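Local coordinates for protein possible thiamine biosynthesis enzyme (Candida albicans, PDB 2X7Q) that has the fold of a periplasmic binding protein of the SsuA/TauA family, may be linked to thiamine biosynthesis, and is otherwise of unknown function, at residues 197-205 and 277-286; 154-162 and 174-184. The protein carries 1 engineered substitution. All coordinates share one frame; numbering follows the deposited sequence.

Interactions 1 and 2 are separate contacts, their centres about 23 Å apart and their nearest atoms about 7 Å, and they follow one another along the chain. Interaction 1 is the more buried: the run from the end of strand 190-197 of one five-stranded sheet to strand 203-208 of the other packs on helix 275-289. Interaction 2 is local and only partly buried, helix 155-162 lying against strand 173-177 and helix 178-186, chiefly through Tyr184, within one lobe. The chemistry differs accordingly. Residues 197-205 and 277-286 are joined by one hydrogen bond and two threonines packed on one indole; 154-162 and 174-184 meet through aromatic rings, aliphatic side chains and a stacked guanidinium, without a hydrogen bond.

Interaction 1 of 2, residues 197-205 and 277-286; sequences YTPWSSWVV and TIVVKTKDTL
Packing round the indole of Trp200 accounts for much of this contact. Thr282 lies over one face, toward the rim, its OG1 3.5 Å from Trp200 CG, while Thr198 and Pro199 lie over the opposite face. Thr285 meets the far edge in the ring plane, CB to Trp200 CZ3 at 3.6 Å, and Leu286 CD2 touches Trp200 CH2. With CG between the backbone N and carbonyl carbon (chi1 51°), the indole is turned into the gap between Thr282 and Pro199; its NE1 is hydrogen-bonded to Glu75. A smaller apolar patch forms where Ile278 CD1 meets Val204 CG1 tip to tip at 3.7 Å and also rests on Ser201 CB.

Among polar contacts, one hydrogen bond crosses: Ser201 N gives to Thr277 OG1 over 3.2 Å, moderately bent at 141°. Ser201 OG bonds to the carbonyl of Lys96. The bent aliphatic chain of Lys281 passes alongside a carbonyl, CE 3.0 Å from Pro199 O. On the helix, the Thr282 and Thr285 hydroxyls return to the carbonyls of Ile278 and Lys281, which satisfies both and lets them lie against Trp200 and Pro199 respectively. Thr198 OG1 likewise braces Trp200 O.

Trp200 also touches Thr74 and Met133, of helices 74-82 and 129-141. This is an interlobe connection, running from a strand of one sheet to a strand of the other, as in the two-lobed periplasmic-binding-protein fold.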
# COMPACT_ATOMS: atom_id res chain seq x y z
N TYR A 197 -1.46 -12.55 -5.52
CA TYR A 197 -0.68 -11.36 -5.85
C TYR A 197 -1.58 -10.27 -6.42
O TYR A 197 -2.64 -10.55 -6.97
CB TYR A 197 0.40 -11.70 -6.88
CG TYR A 197 1.52 -12.57 -6.35
CD1 TYR A 197 2.61 -12.02 -5.69
CD2 TYR A 197 1.49 -13.95 -6.53
CE1 TYR A 197 3.63 -12.81 -5.21
CE2 TYR A 197 2.51 -14.75 -6.06
CZ TYR A 197 3.58 -14.18 -5.40
OH TYR A 197 4.60 -14.97 -4.93
N THR A 198 -1.15 -9.02 -6.27
CA THR A 198 -1.83 -7.91 -6.91
C THR A 198 -1.36 -7.84 -8.37
O THR A 198 -0.16 -7.88 -8.64
CB THR A 198 -1.52 -6.57 -6.21
OG1 THR A 198 -0.11 -6.30 -6.28
CG2 THR A 198 -1.95 -6.62 -4.75
N PRO A 199 -2.32 -7.74 -9.30
CA PRO A 199 -1.97 -7.66 -10.73
C PRO A 199 -1.17 -6.40 -11.03
O PRO A 199 -0.57 -6.29 -12.11
CB PRO A 199 -3.33 -7.58 -11.42
CG PRO A 199 -4.30 -8.14 -10.43
CD PRO A 199 -3.77 -7.77 -9.09
N TRP A 200 -1.14 -5.46 -10.09
CA TRP A 200 -0.52 -4.16 -10.31
C TRP A 200 0.66 -3.93 -9.36
O TRP A 200 0.83 -4.66 -8.38
CB TRP A 200 -1.55 -3.05 -10.11
CG TRP A 200 -2.30 -3.19 -8.82
CD1 TRP A 200 -1.88 -2.79 -7.59
CD2 TRP A 200 -3.60 -3.77 -8.64
NE1 TRP A 200 -2.84 -3.08 -6.65
CE2 TRP A 200 -3.90 -3.68 -7.26
CE3 TRP A 200 -4.53 -4.34 -9.50
CZ2 TRP A 200 -5.11 -4.15 -6.74
CZ3 TRP A 200 -5.73 -4.81 -8.98
CH2 TRP A 200 -6.00 -4.71 -7.61
N SER A 201 1.46 -2.91 -9.65
CA SER A 201 2.50 -2.46 -8.74
C SER A 201 1.84 -2.06 -7.42
O SER A 201 0.78 -1.44 -7.43
CB SER A 201 3.29 -1.30 -9.33
OG SER A 201 3.98 -1.70 -10.50
N SER A 202 2.48 -2.40 -6.31
CA SER A 202 1.82 -2.32 -5.00
C SER A 202 1.80 -0.94 -4.34
O SER A 202 0.84 -0.60 -3.64
CB SER A 202 2.40 -3.36 -4.05
OG SER A 202 3.81 -3.23 -3.95
N TRP A 203 2.85 -0.15 -4.53
CA TRP A 203 2.97 1.12 -3.82
C TRP A 203 3.19 2.32 -4.74
O TRP A 203 3.89 2.23 -5.75
CB TRP A 203 4.09 1.03 -2.78
CG TRP A 203 3.80 0.05 -1.69
CD1 TRP A 203 3.90 -1.30 -1.75
CD2 TRP A 203 3.37 0.36 -0.35
NE1 TRP A 203 3.56 -1.86 -0.55
CE2 TRP A 203 3.22 -0.87 0.33
CE3 TRP A 203 3.08 1.55 0.32
CZ2 TRP A 203 2.81 -0.93 1.66
CZ3 TRP A 203 2.67 1.48 1.64
CH2 TRP A 203 2.54 0.25 2.30
N VAL A 204 2.59 3.45 -4.37
CA VAL A 204 2.73 4.69 -5.13
C VAL A 204 2.90 5.88 -4.20
O VAL A 204 2.60 5.80 -3.00
CB VAL A 204 1.50 4.94 -6.02
CG1 VAL A 204 1.35 3.85 -7.07
CG2 VAL A 204 0.24 5.05 -5.17
N VAL A 205 3.39 6.99 -4.75
CA VAL A 205 3.53 8.22 -3.99
C VAL A 205 2.40 9.18 -4.36
O VAL A 205 2.27 9.55 -5.53
CB VAL A 205 4.89 8.90 -4.25
CG1 VAL A 205 4.98 10.22 -3.49
CG2 VAL A 205 6.03 7.97 -3.86
N THR A 277 0.39 -0.68 -15.73
CA THR A 277 0.33 -1.44 -14.48
C THR A 277 -0.32 -0.67 -13.33
O THR A 277 -1.01 -1.25 -12.50
CB THR A 277 1.74 -1.91 -14.04
OG1 THR A 277 1.63 -2.74 -12.87
CG2 THR A 277 2.63 -0.72 -13.72
N ILE A 278 -0.10 0.65 -13.30
CA ILE A 278 -0.65 1.48 -12.23
C ILE A 278 -2.12 1.84 -12.46
O ILE A 278 -2.92 1.86 -11.53
CB ILE A 278 0.16 2.78 -12.05
CG1 ILE A 278 1.57 2.46 -11.54
CG2 ILE A 278 -0.54 3.72 -11.08
CD1 ILE A 278 1.61 1.82 -10.17
N VAL A 279 -2.47 2.12 -13.72
CA VAL A 279 -3.82 2.55 -14.06
C VAL A 279 -4.65 1.47 -14.74
O VAL A 279 -5.68 1.04 -14.22
CB VAL A 279 -3.78 3.79 -14.97
CG1 VAL A 279 -5.19 4.16 -15.42
CG2 VAL A 279 -3.13 4.95 -14.24
N VAL A 280 -4.20 1.03 -15.91
CA VAL A 280 -4.96 0.08 -16.73
C VAL A 280 -5.35 -1.19 -15.98
O VAL A 280 -6.54 -1.47 -15.80
CB VAL A 280 -4.20 -0.30 -18.02
CG1 VAL A 280 -4.98 -1.35 -18.80
CG2 VAL A 280 -3.93 0.93 -18.86
N LYS A 281 -4.35 -1.95 -15.53
CA LYS A 281 -4.60 -3.21 -14.83
C LYS A 281 -5.43 -3.00 -13.57
O LYS A 281 -6.31 -3.80 -13.25
CB LYS A 281 -3.28 -3.90 -14.48
CG LYS A 281 -2.37 -4.20 -15.66
CD LYS A 281 -1.04 -4.79 -15.22
CE LYS A 281 -1.13 -6.30 -15.01
NZ LYS A 281 -1.09 -7.06 -16.29
N THR A 282 -5.16 -1.92 -12.84
CA THR A 282 -5.86 -1.63 -11.60
C THR A 282 -7.36 -1.41 -11.83
O THR A 282 -8.19 -2.01 -11.15
CB THR A 282 -5.27 -0.40 -10.88
OG1 THR A 282 -3.88 -0.62 -10.62
CG2 THR A 282 -6.00 -0.15 -9.56
N LYS A 283 -7.69 -0.55 -12.79
CA LYS A 283 -9.08 -0.21 -13.08
C LYS A 283 -9.83 -1.40 -13.68
O LYS A 283 -10.98 -1.67 -13.31
CB LYS A 283 -9.16 0.98 -14.03
CG LYS A 283 -8.86 0.63 -15.49
CD LYS A 283 -8.91 1.85 -16.41
CE LYS A 283 -8.73 1.43 -17.86
NZ LYS A 283 -7.96 2.43 -18.65
N ASP A 284 -9.18 -2.11 -14.60
CA ASP A 284 -9.80 -3.24 -15.28
C ASP A 284 -10.07 -4.40 -14.32
O ASP A 284 -11.06 -5.11 -14.46
CB ASP A 284 -8.92 -3.71 -16.45
CG ASP A 284 -8.90 -2.72 -17.60
OD1 ASP A 284 -9.66 -1.73 -17.54
OD2 ASP A 284 -8.13 -2.94 -18.56
N THR A 285 -9.18 -4.58 -13.35
CA THR A 285 -9.34 -5.65 -12.37
C THR A 285 -10.45 -5.32 -11.38
O THR A 285 -11.32 -6.16 -11.12
CB THR A 285 -8.03 -5.91 -11.59
OG1 THR A 285 -7.02 -6.36 -12.50
CG2 THR A 285 -8.26 -6.97 -10.52
N LEU A 286 -10.43 -4.11 -10.84
CA LEU A 286 -11.44 -3.67 -9.88
C LEU A 286 -12.82 -3.61 -10.51
O LEU A 286 -13.80 -4.08 -9.93
CB LEU A 286 -11.06 -2.31 -9.29
CG LEU A 286 -9.76 -2.26 -8.49
CD1 LEU A 286 -9.52 -0.86 -7.93
CD2 LEU A 286 -9.76 -3.29 -7.38

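Interaction 2 of 2, residues 154-162 and 174-184; sequences NFKNLRDSV and FMWEYFTSKKY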
# COMPACT_ATOMS: atom_id res chain seq x y z
N ASN A 154 -8.14 -3.59 13.51
CA ASN A 154 -6.72 -3.92 13.56
C ASN A 154 -6.37 -5.38 13.26
O ASN A 154 -7.25 -6.24 13.16
CB ASN A 154 -6.10 -3.49 14.90
CG ASN A 154 -6.74 -4.18 16.08
OD1 ASN A 154 -6.67 -5.40 16.22
ND2 ASN A 154 -7.38 -3.40 16.95
N PHE A 155 -5.08 -5.65 13.12
CA PHE A 155 -4.58 -6.97 12.74
C PHE A 155 -4.86 -8.04 13.79
O PHE A 155 -5.21 -9.17 13.46
CB PHE A 155 -3.07 -6.89 12.45
CG PHE A 155 -2.49 -8.18 11.95
CD1 PHE A 155 -1.21 -8.57 12.31
CD2 PHE A 155 -3.21 -9.01 11.10
CE1 PHE A 155 -0.66 -9.75 11.85
CE2 PHE A 155 -2.68 -10.19 10.64
CZ PHE A 155 -1.40 -10.56 11.01
N LYS A 156 -4.70 -7.68 15.07
CA LYS A 156 -4.93 -8.63 16.15
C LYS A 156 -6.39 -9.07 16.21
O LYS A 156 -6.69 -10.26 16.31
CB LYS A 156 -4.51 -8.05 17.50
CG LYS A 156 -4.70 -9.02 18.66
CD LYS A 156 -4.33 -8.39 20.00
CE LYS A 156 -4.54 -9.37 21.14
N ASN A 157 -7.30 -8.10 16.15
CA ASN A 157 -8.73 -8.38 16.14
C ASN A 157 -9.10 -9.33 15.00
O ASN A 157 -9.99 -10.17 15.15
CB ASN A 157 -9.54 -7.09 16.04
CG ASN A 157 -9.56 -6.31 17.34
OD1 ASN A 157 -9.10 -6.80 18.37
ND2 ASN A 157 -10.11 -5.11 17.30
N LEU A 158 -8.42 -9.19 13.87
CA LEU A 158 -8.65 -10.06 12.72
C LEU A 158 -8.27 -11.50 13.04
O LEU A 158 -8.96 -12.43 12.66
CB LEU A 158 -7.87 -9.56 11.51
CG LEU A 158 -8.38 -8.28 10.85
CD1 LEU A 158 -7.37 -7.74 9.85
CD2 LEU A 158 -9.72 -8.52 10.18
N ARG A 159 -7.15 -11.67 13.75
CA ARG A 159 -6.69 -13.00 14.14
C ARG A 159 -7.61 -13.61 15.19
O ARG A 159 -7.94 -14.79 15.13
CB ARG A 159 -5.26 -12.94 14.67
CG ARG A 159 -4.24 -12.41 13.67
CD ARG A 159 -2.82 -12.72 14.12
NE ARG A 159 -2.55 -12.24 15.47
CZ ARG A 159 -2.06 -11.04 15.76
NH1 ARG A 159 -1.79 -10.19 14.79
NH2 ARG A 159 -1.85 -10.69 17.02
N ASP A 160 -8.03 -12.80 16.16
CA ASP A 160 -8.94 -13.27 17.20
C ASP A 160 -10.30 -13.63 16.61
O ASP A 160 -10.96 -14.57 17.05
CB ASP A 160 -9.11 -12.20 18.29
CG ASP A 160 -7.85 -11.99 19.09
OD1 ASP A 160 -6.90 -12.79 18.94
OD2 ASP A 160 -7.80 -11.03 19.89
N SER A 161 -10.72 -12.87 15.60
CA SER A 161 -12.01 -13.09 14.95
C SER A 161 -12.09 -14.46 14.28
O SER A 161 -13.04 -15.21 14.50
CB SER A 161 -12.29 -11.99 13.94
OG SER A 161 -13.51 -12.23 13.26
N VAL A 162 -11.10 -14.77 13.45
CA VAL A 162 -11.07 -16.04 12.74
C VAL A 162 -10.87 -17.21 13.70
O VAL A 162 -11.13 -18.36 13.36
CB VAL A 162 -9.98 -16.07 11.66
CG1 VAL A 162 -10.33 -15.10 10.53
CG2 VAL A 162 -8.62 -15.74 12.25
N PHE A 174 -9.62 -13.68 6.72
CA PHE A 174 -9.23 -12.31 6.43
C PHE A 174 -7.99 -12.32 5.56
O PHE A 174 -7.31 -13.34 5.45
CB PHE A 174 -8.98 -11.53 7.73
CG PHE A 174 -7.75 -11.98 8.47
CD1 PHE A 174 -7.81 -13.02 9.38
CD2 PHE A 174 -6.53 -11.35 8.27
CE1 PHE A 174 -6.69 -13.44 10.07
CE2 PHE A 174 -5.40 -11.76 8.95
CZ PHE A 174 -5.48 -12.80 9.85
N MSE A 175 -7.68 -11.19 4.93
CA MSE A 175 -6.53 -11.10 4.05
C MSE A 175 -5.53 -10.06 4.56
O MSE A 175 -5.90 -8.94 4.92
CB MSE A 175 -6.96 -10.78 2.62
CG MSE A 175 -7.94 -11.78 2.04
SE MSE A 175 -8.49 -11.34 0.23
CE MSE A 175 -6.75 -11.29 -0.61
N TRP A 176 -4.25 -10.44 4.58
CA TRP A 176 -3.21 -9.56 5.09
C TRP A 176 -1.89 -9.87 4.39
O TRP A 176 -1.69 -10.98 3.89
CB TRP A 176 -3.06 -9.73 6.60
CG TRP A 176 -2.65 -8.49 7.32
CD1 TRP A 176 -1.43 -8.21 7.85
CD2 TRP A 176 -3.48 -7.34 7.59
NE1 TRP A 176 -1.43 -6.96 8.43
CE2 TRP A 176 -2.67 -6.41 8.28
CE3 TRP A 176 -4.81 -7.02 7.31
CZ2 TRP A 176 -3.17 -5.18 8.70
CZ3 TRP A 176 -5.29 -5.79 7.73
CH2 TRP A 176 -4.47 -4.89 8.42
N GLU A 177 -0.99 -8.90 4.36
CA GLU A 177 0.30 -9.08 3.71
C GLU A 177 0.99 -10.34 4.24
O GLU A 177 1.02 -10.57 5.45
CB GLU A 177 1.19 -7.85 3.91
CG GLU A 177 2.42 -7.81 3.02
CD GLU A 177 3.53 -8.71 3.53
OE1 GLU A 177 3.92 -8.56 4.71
OE2 GLU A 177 4.01 -9.57 2.76
N TYR A 178 1.52 -11.15 3.33
CA TYR A 178 2.07 -12.45 3.68
C TYR A 178 3.14 -12.41 4.77
O TYR A 178 2.95 -12.99 5.84
CB TYR A 178 2.64 -13.16 2.44
CG TYR A 178 3.38 -14.43 2.76
CD1 TYR A 178 2.70 -15.57 3.17
CD2 TYR A 178 4.77 -14.50 2.64
CE1 TYR A 178 3.38 -16.74 3.46
CE2 TYR A 178 5.45 -15.66 2.93
CZ TYR A 178 4.75 -16.78 3.34
OH TYR A 178 5.43 -17.95 3.64
N PHE A 179 4.25 -11.74 4.50
CA PHE A 179 5.38 -11.74 5.42
C PHE A 179 5.03 -11.13 6.78
O PHE A 179 5.70 -11.39 7.77
CB PHE A 179 6.59 -11.02 4.81
CG PHE A 179 7.22 -11.78 3.68
CD1 PHE A 179 8.11 -12.80 3.92
CD2 PHE A 179 6.92 -11.46 2.36
CE1 PHE A 179 8.69 -13.50 2.88
CE2 PHE A 179 7.49 -12.15 1.32
CZ PHE A 179 8.38 -13.17 1.57
N THR A 180 3.97 -10.34 6.81
CA THR A 180 3.49 -9.76 8.06
C THR A 180 2.68 -10.79 8.84
O THR A 180 2.62 -10.74 10.07
CB THR A 180 2.62 -8.50 7.81
OG1 THR A 180 3.39 -7.53 7.08
CG2 THR A 180 2.15 -7.90 9.12
N SER A 181 2.09 -11.73 8.12
CA SER A 181 1.26 -12.77 8.71
C SER A 181 2.06 -14.04 8.97
O SER A 181 1.63 -14.92 9.72
CB SER A 181 0.08 -13.10 7.80
OG SER A 181 -0.67 -11.94 7.48
N LYS A 182 3.23 -14.13 8.35
CA LYS A 182 4.04 -15.34 8.42
C LYS A 182 4.38 -15.71 9.86
O LYS A 182 4.37 -16.89 10.22
CB LYS A 182 5.32 -15.18 7.60
CG LYS A 182 6.12 -16.46 7.43
CD LYS A 182 7.29 -16.26 6.48
CE LYS A 182 7.97 -17.58 6.17
NZ LYS A 182 8.52 -18.23 7.39
N LYS A 183 4.68 -14.71 10.68
CA LYS A 183 4.99 -14.93 12.09
C LYS A 183 3.91 -15.75 12.78
O LYS A 183 4.20 -16.62 13.59
CB LYS A 183 5.17 -13.60 12.82
CG LYS A 183 5.22 -13.74 14.34
CD LYS A 183 5.24 -12.38 15.02
CE LYS A 183 5.20 -12.50 16.53
NZ LYS A 183 5.24 -11.18 17.21
N TYR A 184 2.65 -15.47 12.44
CA TYR A 184 1.52 -16.10 13.12
C TYR A 184 1.13 -17.43 12.49
O TYR A 184 0.30 -18.16 13.03
CB TYR A 184 0.33 -15.14 13.20
CG TYR A 184 0.65 -13.88 13.98
CD1 TYR A 184 0.55 -13.86 15.36
CD2 TYR A 184 1.07 -12.73 13.33
CE1 TYR A 184 0.84 -12.71 16.08
CE2 TYR A 184 1.36 -11.58 14.03
CZ TYR A 184 1.25 -11.57 15.41
OH TYR A 184 1.54 -10.43 16.12
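Phe155 and Trp176 form an offset stack, the phenyl ring lying over the five-membered ring of the indole with centroids 4.1 Å apart and planes at 8°. Over the opposite phenyl face, toward the rim, lies Arg159 NH1, which ties this stack to the Arg159-Tyr184 pair. Phe174 CE2 comes to the edge of the same phenyl ring, 3.6 Å from Phe155 CE2, and Tyr184 approaches obliquely, completing an aromatic cluster with Phe155 and Trp176. Having CG anti to the backbone N (chi1 -175°) carries the Phe155 ring off the helix and in among these partners.

Arg159 lies flat on Tyr184: its guanidinium is 9° from parallel to the ring, and CZ stands 3.6 Å from the Tyr184 ring centroid, a cation-pi contact, beside which CD makes a CH-pi contact over the same face. The other guanidinium face is backed by Lys156 CA. Leu158 CB sits over the middle of the Phe174 ring, a CH-pi contact 3.9 Å from its centroid; Leu158 CD1 touches Trp176 CZ3, and Val162 CG1 meets the Phe174 edge at CD1, 3.5 Å away.

Further out, a salt bridge from Arg159 NE to Glu189 probably steadies the guanidinium in its stack. Asn154 OD1 caps helix 155-162 by accepting from Asn157 N (2.8 Å), and the Glu177 carboxylate caps the next helix through Phe179 N. Backbone bonds to Ser104 and Ala102 in strand 100-106 set Phe174 and Trp176. What results is a helix packed on a sheet strand, as in the alpha/beta lobes of periplasmic binding proteins.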